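Local coordinates for protein guanidinopropionase (Pseudomonas aeruginosa, PDB 3NIQ) that catalyses the manganese-dependent hydrolysis of 3-guanidinopropanoate to beta-alanine and urea, at residues Thr22-Pro27 with Thr301-Leu306; Ser66-Val71 with Thr295-Ala300; Leu127-Ile132 with Pro234-Phe239; Met144-Phe147 with Ser151-Asn154. All coordinates share one frame; numbering follows the deposited sequence.

Overall arrangement
From the N terminus, contact 1 comes first: residues 22-27, in a loop before the first strand, meet helix 294-317 near the other end of the chain and close the longest loop. Contact 2 lies within it, bringing the loop after helix 57-64 to the preceding turns of the same helix; the two contacts touch through M24 and M68. Contact 3 lies within both, joining helix 129-136 to strand 235-240 about 20 Å from contact 2, centre to centre. Innermost is contact 4, a short closure from strand 142-147 to the metal-binding loop after it. None of the four closures cross. Strands 142-147 and 235-240 are sheet neighbours, which ties contacts 3 and 4 together beside the manganese pair.

Contact 1 (Thr22-Pro27 with Thr301-Leu306)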
loop_
_atom_site.group_PDB
_atom_site.type_symbol
_atom_site.label_atom_id
_atom_site.label_comp_id
_atom_site.label_asym_id
_atom_site.label_seq_id
_atom_site.Cartn_x
_atom_site.Cartn_y
_atom_site.Cartn_z
ATOM N N THR A 22 10.205 22.518 -4.987
ATOM C CA THR A 22 9.588 23.647 -4.285
ATOM C C THR A 22 8.120 23.778 -4.711
ATOM O O THR A 22 7.717 23.215 -5.724
ATOM C CB THR A 22 10.280 24.958 -4.682
ATOM O OG1 THR A 22 10.319 25.029 -6.105
ATOM C CG2 THR A 22 11.703 25.023 -4.155
ATOM N N PHE A 23 7.319 24.553 -3.973
ATOM C CA PHE A 23 5.932 24.754 -4.384
ATOM C C PHE A 23 5.887 25.246 -5.826
ATOM O O PHE A 23 6.542 26.231 -6.165
ATOM C CB PHE A 23 5.227 25.771 -3.481
ATOM C CG PHE A 23 4.850 25.229 -2.143
ATOM C CD1 PHE A 23 4.049 24.079 -2.042
ATOM C CD2 PHE A 23 5.268 25.876 -0.976
ATOM C CE1 PHE A 23 3.685 23.568 -0.785
ATOM C CE2 PHE A 23 4.888 25.393 0.275
ATOM C CZ PHE A 23 4.106 24.212 0.364
ATOM N N MET A 24 5.120 24.544 -6.663
ATOM C CA MET A 24 4.923 24.892 -8.076
ATOM C C MET A 24 6.259 24.980 -8.833
ATOM O O MET A 24 6.318 25.598 -9.883
ATOM C CB MET A 24 4.150 26.218 -8.214
ATOM C CG MET A 24 2.915 26.361 -7.297
ATOM S SD MET A 24 1.660 25.134 -7.648
ATOM C CE MET A 24 0.415 25.564 -6.398
ATOM N N ARG A 25 7.321 24.387 -8.271
ATOM C CA ARG A 25 8.691 24.474 -8.830
ATOM C C ARG A 25 9.140 25.908 -9.067
ATOM O O ARG A 25 9.828 26.212 -10.051
ATOM C CB ARG A 25 8.823 23.646 -10.125
ATOM C CG ARG A 25 8.417 22.163 -9.945
ATOM C CD ARG A 25 9.117 21.249 -10.942
ATOM N NE ARG A 25 8.664 21.497 -12.307
ATOM C CZ ARG A 25 9.277 21.021 -13.390
ATOM N NH1 ARG A 25 10.370 20.267 -13.276
ATOM N NH2 ARG A 25 8.800 21.296 -14.588
ATOM N N LEU A 26 8.758 26.787 -8.153
ATOM C CA LEU A 26 9.153 28.184 -8.206
ATOM C C LEU A 26 10.499 28.331 -7.510
ATOM O O LEU A 26 10.960 27.379 -6.841
ATOM C CB LEU A 26 8.076 29.057 -7.514
ATOM C CG LEU A 26 6.752 29.252 -8.268
ATOM C CD1 LEU A 26 5.616 29.609 -7.318
ATOM C CD2 LEU A 26 6.847 30.337 -9.343
ATOM N N PRO A 27 11.156 29.505 -7.664
ATOM C CA PRO A 27 12.349 29.752 -6.864
ATOM C C PRO A 27 12.013 29.852 -5.379
ATOM O O PRO A 27 10.870 30.213 -5.013
ATOM C CB PRO A 27 12.871 31.106 -7.407
ATOM C CG PRO A 27 12.249 31.246 -8.758
ATOM C CD PRO A 27 10.876 30.634 -8.564
ATOM N N THR A 301 -3.432 20.998 -5.981
ATOM C CA THR A 301 -4.347 21.571 -6.968
ATOM C C THR A 301 -5.230 22.676 -6.359
ATOM O O THR A 301 -5.355 23.749 -6.926
ATOM C CB THR A 301 -5.241 20.500 -7.620
ATOM O OG1 THR A 301 -4.436 19.413 -8.091
ATOM C CG2 THR A 301 -5.976 21.108 -8.830
ATOM N N MET A 302 -5.819 22.429 -5.193
ATOM C CA MET A 302 -6.585 23.486 -4.518
ATOM C C MET A 302 -5.682 24.699 -4.210
ATOM O O MET A 302 -6.101 25.852 -4.344
ATOM C CB MET A 302 -7.252 22.938 -3.258
ATOM C CG MET A 302 -8.217 21.774 -3.530
ATOM S SD MET A 302 -9.492 22.196 -4.749
ATOM C CE MET A 302 -10.137 23.735 -4.085
ATOM N N MET A 303 -4.428 24.434 -3.870
ATOM C CA MET A 303 -3.465 25.505 -3.652
ATOM C C MET A 303 -3.364 26.364 -4.917
ATOM O O MET A 303 -3.450 27.599 -4.856
ATOM C CB MET A 303 -2.091 24.911 -3.322
ATOM C CG MET A 303 -1.039 25.967 -2.922
ATOM S SD MET A 303 0.528 25.238 -2.463
ATOM C CE MET A 303 1.262 26.613 -1.564
ATOM N N PHE A 304 -3.194 25.706 -6.066
ATOM C CA PHE A 304 -3.178 26.429 -7.338
ATOM C C PHE A 304 -4.488 27.182 -7.607
ATOM O O PHE A 304 -4.455 28.331 -8.058
ATOM C CB PHE A 304 -2.859 25.496 -8.505
ATOM C CG PHE A 304 -2.726 26.218 -9.819
ATOM C CD1 PHE A 304 -1.585 26.955 -10.108
ATOM C CD2 PHE A 304 -3.748 26.182 -10.756
ATOM C CE1 PHE A 304 -1.461 27.649 -11.301
ATOM C CE2 PHE A 304 -3.614 26.882 -11.985
ATOM C CZ PHE A 304 -2.478 27.592 -12.239
ATOM N N GLU A 305 -5.637 26.545 -7.362
ATOM C CA GLU A 305 -6.926 27.218 -7.591
ATOM C C GLU A 305 -6.962 28.525 -6.777
ATOM O O GLU A 305 -7.364 29.566 -7.282
ATOM C CB GLU A 305 -8.116 26.349 -7.174
ATOM C CG GLU A 305 -8.236 24.997 -7.873
ATOM C CD GLU A 305 -8.848 25.113 -9.253
ATOM O OE1 GLU A 305 -9.463 26.164 -9.554
ATOM O OE2 GLU A 305 -8.700 24.154 -10.037
ATOM N N LEU A 306 -6.540 28.436 -5.519
ATOM C CA LEU A 306 -6.518 29.577 -4.595
ATOM C C LEU A 306 -5.477 30.624 -4.978
ATOM O O LEU A 306 -5.716 31.830 -4.817
ATOM C CB LEU A 306 -6.242 29.100 -3.170
ATOM C CG LEU A 306 -7.364 28.326 -2.499
ATOM C CD1 LEU A 306 -6.817 27.622 -1.250
ATOM C CD2 LEU A 306 -8.546 29.223 -2.161
#
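The tight turn at F23 and M24 faces one side of a regular helix, with the CA atoms of M24 and F304 8.3 Å apart, and the contact is carried by side chains reaching over from each segment. M303 reaches across with CG anti to its backbone N (chi1 -174°) and the chain extended beyond. This lays its methyl on the F23 ring: CE sits over the middle of one face, 3.8 Å from the ring centroid and only 10° off the normal, a CH-pi contact. The sulfur comes in obliquely beside it, with M303 SD 3.7 Å from F23 CD1, so thioether and ring make a Met-aromatic pair and the two side chains cross at about a right angle. M24 answers from the loop side. Its chain bends at chi2 and drives CE against the helix, 3.6 Å from F304 N and 3.8 Å from M303 CG, while the same methyl lies near the plane of the F304 ring, at its edge. The helix is 294-317, which packs on the parallel sheet of the arginase alpha/beta fold; F23 and M303 both also rest on V122 of strand 118-123. The loop is held in its turn by backbone bonds, R25 N to T22 O at 2.8 Å and L26 N to F23 O at 3.0 Å. D87 and S65 bind the backbone nitrogens of F23 and M24, respectively. T301 and F304 also pack on I257 and S191 of a neighbouring subunit of the hexamer.

Contact 2 (Ser66-Val71 with Thr295-Ala300)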
loop_
_atom_site.group_PDB
_atom_site.type_symbol
_atom_site.label_atom_id
_atom_site.label_comp_id
_atom_site.label_asym_id
_atom_site.label_seq_id
_atom_site.Cartn_x
_atom_site.Cartn_y
_atom_site.Cartn_z
ATOM N N SER A 66 4.488 19.785 -8.433
ATOM C CA SER A 66 5.209 19.683 -9.710
ATOM C C SER A 66 4.282 19.426 -10.891
ATOM O O SER A 66 4.659 19.686 -12.030
ATOM C CB SER A 66 6.207 18.519 -9.640
ATOM O OG SER A 66 7.346 18.961 -8.957
ATOM N N LEU A 67 3.082 18.902 -10.631
ATOM C CA LEU A 67 2.157 18.574 -11.733
ATOM C C LEU A 67 1.351 19.774 -12.207
ATOM O O LEU A 67 0.691 19.704 -13.256
ATOM C CB LEU A 67 1.196 17.444 -11.333
ATOM C CG LEU A 67 1.798 16.154 -10.776
ATOM C CD1 LEU A 67 0.744 15.060 -10.681
ATOM C CD2 LEU A 67 2.964 15.689 -11.655
ATOM N N MET A 68 1.392 20.865 -11.434
ATOM C CA MET A 68 0.629 22.065 -11.780
ATOM C C MET A 68 1.286 22.812 -12.931
ATOM O O MET A 68 2.521 22.860 -13.030
ATOM C CB MET A 68 0.499 22.991 -10.583
ATOM C CG MET A 68 -0.275 22.391 -9.375
ATOM S SD MET A 68 -1.980 22.039 -9.817
ATOM C CE MET A 68 -1.960 20.274 -10.166
ATOM N N ARG A 69 0.455 23.401 -13.791
ATOM C CA ARG A 69 0.958 24.143 -14.945
ATOM C C ARG A 69 0.823 25.660 -14.715
ATOM O O ARG A 69 0.506 26.099 -13.598
ATOM C CB ARG A 69 0.281 23.629 -16.231
ATOM C CG ARG A 69 0.470 22.110 -16.391
ATOM C CD ARG A 69 0.051 21.546 -17.748
ATOM N NE ARG A 69 0.075 20.071 -17.758
ATOM C CZ ARG A 69 -0.892 19.312 -17.234
ATOM N NH1 ARG A 69 -1.954 19.887 -16.668
ATOM N NH2 ARG A 69 -0.818 17.977 -17.286
ATOM N N LYS A 70 1.072 26.464 -15.742
ATOM C CA LYS A 70 1.190 27.905 -15.545
ATOM C C LYS A 70 -0.120 28.680 -15.615
ATOM O O LYS A 70 -0.208 29.802 -15.110
ATOM C CB LYS A 70 2.192 28.492 -16.543
ATOM C CG LYS A 70 3.640 28.054 -16.295
ATOM C CD LYS A 70 4.664 28.882 -17.086
ATOM C CE LYS A 70 4.550 28.687 -18.593
ATOM N NZ LYS A 70 5.856 29.022 -19.261
ATOM N N VAL A 71 -1.133 28.107 -16.247
ATOM C CA VAL A 71 -2.343 28.873 -16.529
ATOM C C VAL A 71 -3.615 28.101 -16.189
ATOM O O VAL A 71 -3.753 26.926 -16.535
ATOM C CB VAL A 71 -2.379 29.355 -18.011
ATOM C CG1 VAL A 71 -3.675 30.099 -18.317
ATOM C CG2 VAL A 71 -1.164 30.240 -18.322
ATOM N N THR A 295 -3.941 12.790 -1.910
ATOM C CA THR A 295 -4.415 13.934 -1.121
ATOM C C THR A 295 -3.434 15.106 -1.272
ATOM O O THR A 295 -3.831 16.292 -1.324
ATOM C CB THR A 295 -4.607 13.534 0.378
ATOM O OG1 THR A 295 -5.333 12.288 0.462
ATOM C CG2 THR A 295 -5.410 14.603 1.161
ATOM N N ALA A 296 -2.152 14.766 -1.330
ATOM C CA ALA A 296 -1.105 15.730 -1.686
ATOM C C ALA A 296 -1.417 16.433 -3.010
ATOM O O ALA A 296 -1.288 17.662 -3.118
ATOM C CB ALA A 296 0.262 15.029 -1.761
ATOM N N LEU A 297 -1.817 15.659 -4.012
ATOM C CA LEU A 297 -2.197 16.242 -5.307
ATOM C C LEU A 297 -3.473 17.080 -5.211
ATOM O O LEU A 297 -3.557 18.175 -5.781
ATOM C CB LEU A 297 -2.329 15.162 -6.390
ATOM C CG LEU A 297 -2.767 15.688 -7.766
ATOM C CD1 LEU A 297 -1.722 16.640 -8.336
ATOM C CD2 LEU A 297 -3.065 14.550 -8.729
ATOM N N VAL A 298 -4.475 16.590 -4.493
ATOM C CA VAL A 298 -5.659 17.409 -4.236
ATOM C C VAL A 298 -5.222 18.721 -3.548
ATOM O O VAL A 298 -5.648 19.806 -3.925
ATOM C CB VAL A 298 -6.699 16.643 -3.343
ATOM C CG1 VAL A 298 -7.644 17.592 -2.657
ATOM C CG2 VAL A 298 -7.482 15.630 -4.157
ATOM N N GLY A 299 -4.340 18.619 -2.564
ATOM C CA GLY A 299 -3.857 19.808 -1.861
ATOM C C GLY A 299 -3.139 20.761 -2.810
ATOM O O GLY A 299 -3.450 21.941 -2.845
ATOM N N ALA A 300 -2.189 20.237 -3.589
ATOM C CA ALA A 300 -1.463 21.051 -4.555
ATOM C C ALA A 300 -2.406 21.714 -5.547
ATOM O O ALA A 300 -2.221 22.883 -5.905
ATOM C CB ALA A 300 -0.392 20.203 -5.301
#
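L67 and L297 meet methyl to methyl, CD1 to CD1 at 3.8 Å, their side chains crossing at about a right angle. M68 joins them from the same loop: its CE lies 4.1 Å from L297 CD1, so this one leucine methyl takes contacts from two successive residues. Nearer its backbone, the M68 chain passes the helix main chain, with SD 4.0 Å from A300 O, a van der Waals approach rather than a polar bond. Bends at chi2 and chi3 curl the thioether back toward the helix, while L297, CG trans to N (chi1 178°), extends its isobutyl group to the loop. A300 offers a small surface facing M68. In the next shell, M68 also packs on T301, on F304 a turn beyond A300, and on M24 of the N-terminal loop. R69 leaves in another direction and forms a salt bridge with E256 of a neighbouring subunit, whose P255 packs on L297; the loop thus serves both the fold of its own chain and the hexamer interface. Alongside runs helix 57-64, whose L64 packs on L297 and V61 on A300, placing this contact between that helix, the loop leading to helix 79-82 and the first turns of helix 294-317.

Contact 3 (Leu127-Ile132 with Pro234-Phe239)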
loop_
_atom_site.group_PDB
_atom_site.type_symbol
_atom_site.label_atom_id
_atom_site.label_comp_id
_atom_site.label_asym_id
_atom_site.label_seq_id
_atom_site.Cartn_x
_atom_site.Cartn_y
_atom_site.Cartn_z
ATOM N N LEU A 127 -4.987 23.892 13.444
ATOM C CA LEU A 127 -4.537 24.839 14.478
ATOM C C LEU A 127 -3.561 25.853 13.894
ATOM O O LEU A 127 -3.447 26.980 14.385
ATOM C CB LEU A 127 -3.966 24.119 15.722
ATOM C CG LEU A 127 -3.512 25.051 16.854
ATOM C CD1 LEU A 127 -4.690 25.897 17.374
ATOM C CD2 LEU A 127 -2.843 24.266 18.025
ATOM N N VAL A 128 -2.893 25.479 12.805
ATOM C CA VAL A 128 -1.975 26.396 12.140
ATOM C C VAL A 128 -2.645 27.712 11.711
ATOM O O VAL A 128 -1.986 28.765 11.623
ATOM C CB VAL A 128 -1.296 25.747 10.910
ATOM C CG1 VAL A 128 -2.318 25.083 10.009
ATOM C CG2 VAL A 128 -0.591 26.825 10.107
ATOM N N THR A 129 -3.949 27.666 11.451
ATOM C CA THR A 129 -4.652 28.867 10.985
ATOM C C THR A 129 -4.744 29.946 12.079
ATOM O O THR A 129 -4.734 31.152 11.777
ATOM C CB THR A 129 -6.054 28.525 10.418
ATOM O OG1 THR A 129 -5.914 27.506 9.422
ATOM C CG2 THR A 129 -6.704 29.751 9.762
ATOM N N LEU A 130 -4.806 29.519 13.336
ATOM C CA LEU A 130 -4.834 30.469 14.450
ATOM C C LEU A 130 -3.663 31.469 14.483
ATOM O O LEU A 130 -3.903 32.671 14.444
ATOM C CB LEU A 130 -4.956 29.760 15.804
ATOM C CG LEU A 130 -4.974 30.680 17.035
ATOM C CD1 LEU A 130 -6.071 31.711 16.928
ATOM C CD2 LEU A 130 -5.126 29.850 18.319
ATOM N N PRO A 131 -2.398 30.988 14.575
ATOM C CA PRO A 131 -1.302 31.967 14.577
ATOM C C PRO A 131 -1.244 32.834 13.316
ATOM O O PRO A 131 -0.900 34.009 13.388
ATOM C CB PRO A 131 -0.040 31.096 14.741
ATOM C CG PRO A 131 -0.495 29.690 14.329
ATOM C CD PRO A 131 -1.907 29.617 14.799
ATOM N N ILE A 132 -1.612 32.278 12.170
ATOM C CA ILE A 132 -1.785 33.069 10.952
ATOM C C ILE A 132 -2.792 34.223 11.162
ATOM O O ILE A 132 -2.492 35.392 10.851
ATOM C CB ILE A 132 -2.235 32.148 9.764
ATOM C CG1 ILE A 132 -1.161 31.102 9.471
ATOM C CG2 ILE A 132 -2.539 32.987 8.488
ATOM C CD1 ILE A 132 -1.467 30.140 8.234
ATOM N N PRO A 234 -12.514 42.201 3.772
ATOM C CA PRO A 234 -11.301 41.376 3.736
ATOM C C PRO A 234 -11.644 39.933 4.092
ATOM O O PRO A 234 -12.310 39.690 5.104
ATOM C CB PRO A 234 -10.422 41.990 4.832
ATOM C CG PRO A 234 -11.341 42.935 5.623
ATOM C CD PRO A 234 -12.371 43.367 4.673
ATOM N N THR A 235 -11.215 38.987 3.258
ATOM C CA THR A 235 -11.695 37.613 3.389
ATOM C C THR A 235 -10.591 36.594 3.225
ATOM O O THR A 235 -9.788 36.687 2.316
ATOM C CB THR A 235 -12.810 37.307 2.389
ATOM O OG1 THR A 235 -13.866 38.250 2.560
ATOM C CG2 THR A 235 -13.363 35.895 2.599
ATOM N N TYR A 236 -10.563 35.622 4.133
ATOM C CA TYR A 236 -9.580 34.566 4.099
ATOM C C TYR A 236 -10.281 33.279 3.699
ATOM O O TYR A 236 -11.419 33.025 4.103
ATOM C CB TYR A 236 -8.960 34.436 5.487
ATOM C CG TYR A 236 -7.797 33.487 5.627
ATOM C CD1 TYR A 236 -6.482 33.961 5.600
ATOM C CD2 TYR A 236 -8.002 32.110 5.856
ATOM C CE1 TYR A 236 -5.392 33.089 5.759
ATOM C CE2 TYR A 236 -6.914 31.230 6.021
ATOM C CZ TYR A 236 -5.615 31.730 5.973
ATOM O OH TYR A 236 -4.527 30.888 6.146
ATOM N N VAL A 237 -9.603 32.443 2.921
ATOM C CA VAL A 237 -10.179 31.131 2.588
ATOM C C VAL A 237 -9.369 30.037 3.233
ATOM O O VAL A 237 -8.166 29.910 3.012
ATOM C CB VAL A 237 -10.260 30.895 1.068
ATOM C CG1 VAL A 237 -10.937 29.552 0.780
ATOM C CG2 VAL A 237 -11.014 32.028 0.403
ATOM N N SER A 238 -10.028 29.225 4.042
ATOM C CA SER A 238 -9.338 28.139 4.672
ATOM C C SER A 238 -9.976 26.807 4.244
ATOM O O SER A 238 -11.160 26.561 4.493
ATOM C CB SER A 238 -9.396 28.310 6.189
ATOM O OG SER A 238 -8.718 27.253 6.829
ATOM N N PHE A 239 -9.170 25.942 3.638
ATOM C CA PHE A 239 -9.669 24.705 3.055
ATOM C C PHE A 239 -9.103 23.478 3.789
ATOM O O PHE A 239 -7.905 23.173 3.679
ATOM C CB PHE A 239 -9.285 24.665 1.563
ATOM C CG PHE A 239 -9.947 23.555 0.804
ATOM C CD1 PHE A 239 -11.171 23.759 0.169
ATOM C CD2 PHE A 239 -9.349 22.290 0.737
ATOM C CE1 PHE A 239 -11.806 22.706 -0.538
ATOM C CE2 PHE A 239 -9.974 21.235 0.054
ATOM C CZ PHE A 239 -11.194 21.438 -0.589
#
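The ring of Y236 is approached obliquely from the helix by two methyl groups, CG2 of I132 and CG2 of T129, while CB of S238 lies at its edge, in plane. F133, the next residue of the helix, adds an edge-to-face ring contact. I132 CG2 is 3.7 Å from Y236 OH and 3.9 Å from Y236 CE1, its side chain crossing the tyrosine at about a right angle; T129 CG2 stands 4.0 Å from Y236 CE2. A chi1 of -173°, which swings CG opposite the residue's own N, points the Y236 ring from strand 235-240 at helix 129-136, a packing of helix on parallel sheet that belongs to the layered alpha/beta fold of the arginase family. The polar ends converge on one carboxylate. D281, on the adjacent strand 277-283, takes bonds from T129 OG1 and Y236 OH at OD2 and from S238 OG at OD1. T129 OG1 and S238 OG stand 3.8 Å apart, too far to bond, and are bridged by this carboxylate. S238 OG also bonds NE2 of H126, a ligand of the first manganese, which makes S238 a second-shell residue that probably helps to fix the rotation of the imidazole.

Contact 4 (Met144-Phe147 with Ser151-Asn154); sequences MVHF and SDTN. With MN (manganese (II) ion), chain D.
D152 OD2 binds a manganese ion at 2.2 Å and lies at the edge of the H146 ring, 4.0 Å from its NE2, too far for a hydrogen bond. The other carboxylate oxygen stays off the metal: D152 OD1 instead accepts a bond of 2.6 Å from a water that is itself a ligand of the same ion at 2.4 Å. The carboxylate is thus held at both oxygens, one by metal and one by metal-bound water, which limits its rotation. H126, D148 and D240 complete this site, and a second manganese lies close by. D152 ends the Asp-x-His-x-Asp run of D148, H150 and D152, the metal-binding signature of the arginase family, placed in the loop that follows strand 142-147. H146, near the end of that strand, projects toward the loop, its chi1 of 172° setting the ring across CB from the main-chain nitrogen. Its ring edge meets both segment partners, CE1 approaching S151 O at 3.7 Å, and the ring and carboxylate planes are 42° apart. Both ring nitrogens have bonding partners: NE2 bonds OD2 of the ligand D148, and ND1 bonds NE2 of Q185, which also makes a weak bond to S151 O. H146 is thus in the second shell, where it probably helps to orient D148. The loop is further pinned by the 3.1 Å bond between S151 OG and T153 OG1. D152 itself takes a left-handed backbone conformation, and P168 and F169 of helix 168-174 pack on its side chain.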
loop_
_atom_site.group_PDB
_atom_site.type_symbol
_atom_site.label_atom_id
_atom_site.label_comp_id
_atom_site.label_asym_id
_atom_site.label_seq_id
_atom_site.Cartn_x
_atom_site.Cartn_y
_atom_site.Cartn_z
ATOM N N MET A 144 -14.272 35.032 6.598
ATOM C CA MET A 144 -13.734 33.747 6.106
ATOM C C MET A 144 -14.764 32.876 5.396
ATOM O O MET A 144 -15.918 32.841 5.786
ATOM C CB MET A 144 -13.078 32.974 7.257
ATOM C CG MET A 144 -12.577 31.566 6.899
ATOM S SD MET A 144 -11.775 30.741 8.286
ATOM C CE MET A 144 -13.161 30.403 9.363
ATOM N N VAL A 145 -14.330 32.223 4.317
ATOM C CA VAL A 145 -15.029 31.088 3.735
ATOM C C VAL A 145 -14.206 29.865 4.143
ATOM O O VAL A 145 -13.047 29.742 3.779
ATOM C CB VAL A 145 -15.077 31.143 2.191
ATOM C CG1 VAL A 145 -15.851 29.912 1.637
ATOM C CG2 VAL A 145 -15.738 32.449 1.684
ATOM N N HIS A 146 -14.824 28.971 4.902
ATOM C CA HIS A 146 -14.142 27.856 5.542
ATOM C C HIS A 146 -14.795 26.539 5.075
ATOM O O HIS A 146 -15.970 26.297 5.332
ATOM C CB HIS A 146 -14.281 28.046 7.060
ATOM C CG HIS A 146 -13.799 26.895 7.886
ATOM N ND1 HIS A 146 -14.382 26.554 9.090
ATOM C CD2 HIS A 146 -12.791 26.009 7.691
ATOM C CE1 HIS A 146 -13.764 25.500 9.599
ATOM N NE2 HIS A 146 -12.792 25.150 8.769
ATOM N N PHE A 147 -14.038 25.718 4.357
ATOM C CA PHE A 147 -14.514 24.416 3.849
ATOM C C PHE A 147 -14.034 23.332 4.807
ATOM O O PHE A 147 -12.822 23.187 5.009
ATOM C CB PHE A 147 -13.891 24.142 2.472
ATOM C CG PHE A 147 -14.292 25.116 1.417
ATOM C CD1 PHE A 147 -15.373 24.858 0.602
ATOM C CD2 PHE A 147 -13.568 26.289 1.224
ATOM C CE1 PHE A 147 -15.751 25.773 -0.402
ATOM C CE2 PHE A 147 -13.928 27.197 0.241
ATOM C CZ PHE A 147 -15.025 26.943 -0.579
ATOM N N SER A 151 -16.716 22.187 12.322
ATOM C CA SER A 151 -16.715 23.624 12.581
ATOM C C SER A 151 -15.420 24.129 13.204
ATOM O O SER A 151 -15.056 25.299 13.009
ATOM C CB SER A 151 -17.937 24.026 13.419
ATOM O OG SER A 151 -17.868 23.412 14.697
ATOM N N ASP A 152 -14.725 23.272 13.960
ATOM C CA ASP A 152 -13.459 23.661 14.612
ATOM C C ASP A 152 -13.664 24.865 15.542
ATOM O O ASP A 152 -12.820 25.768 15.622
ATOM C CB ASP A 152 -12.375 24.037 13.578
ATOM C CG ASP A 152 -11.898 22.848 12.758
ATOM O OD1 ASP A 152 -12.255 21.718 13.111
ATOM O OD2 ASP A 152 -11.178 23.050 11.754
ATOM N N THR A 153 -14.812 24.903 16.198
ATOM C CA THR A 153 -15.084 25.951 17.173
ATOM C C THR A 153 -15.328 25.335 18.552
ATOM O O THR A 153 -16.125 25.857 19.341
ATOM C CB THR A 153 -16.316 26.790 16.777
ATOM O OG1 THR A 153 -17.400 25.913 16.430
ATOM C CG2 THR A 153 -16.005 27.695 15.605
ATOM N N ASN A 154 -14.644 24.232 18.845
ATOM C CA ASN A 154 -14.709 23.653 20.187
ATOM C C ASN A 154 -14.023 24.551 21.195
ATOM O O ASN A 154 -13.303 25.475 20.820
ATOM C CB ASN A 154 -14.117 22.249 20.216
ATOM C CG ASN A 154 -14.948 21.262 19.437
ATOM O OD1 ASN A 154 -16.164 21.398 19.335
ATOM N ND2 ASN A 154 -14.294 20.274 18.862
HETATM MN MN MN D . -10.465 21.705 10.179
HETATM O O HOH W 1 -11.379 19.897 11.505
#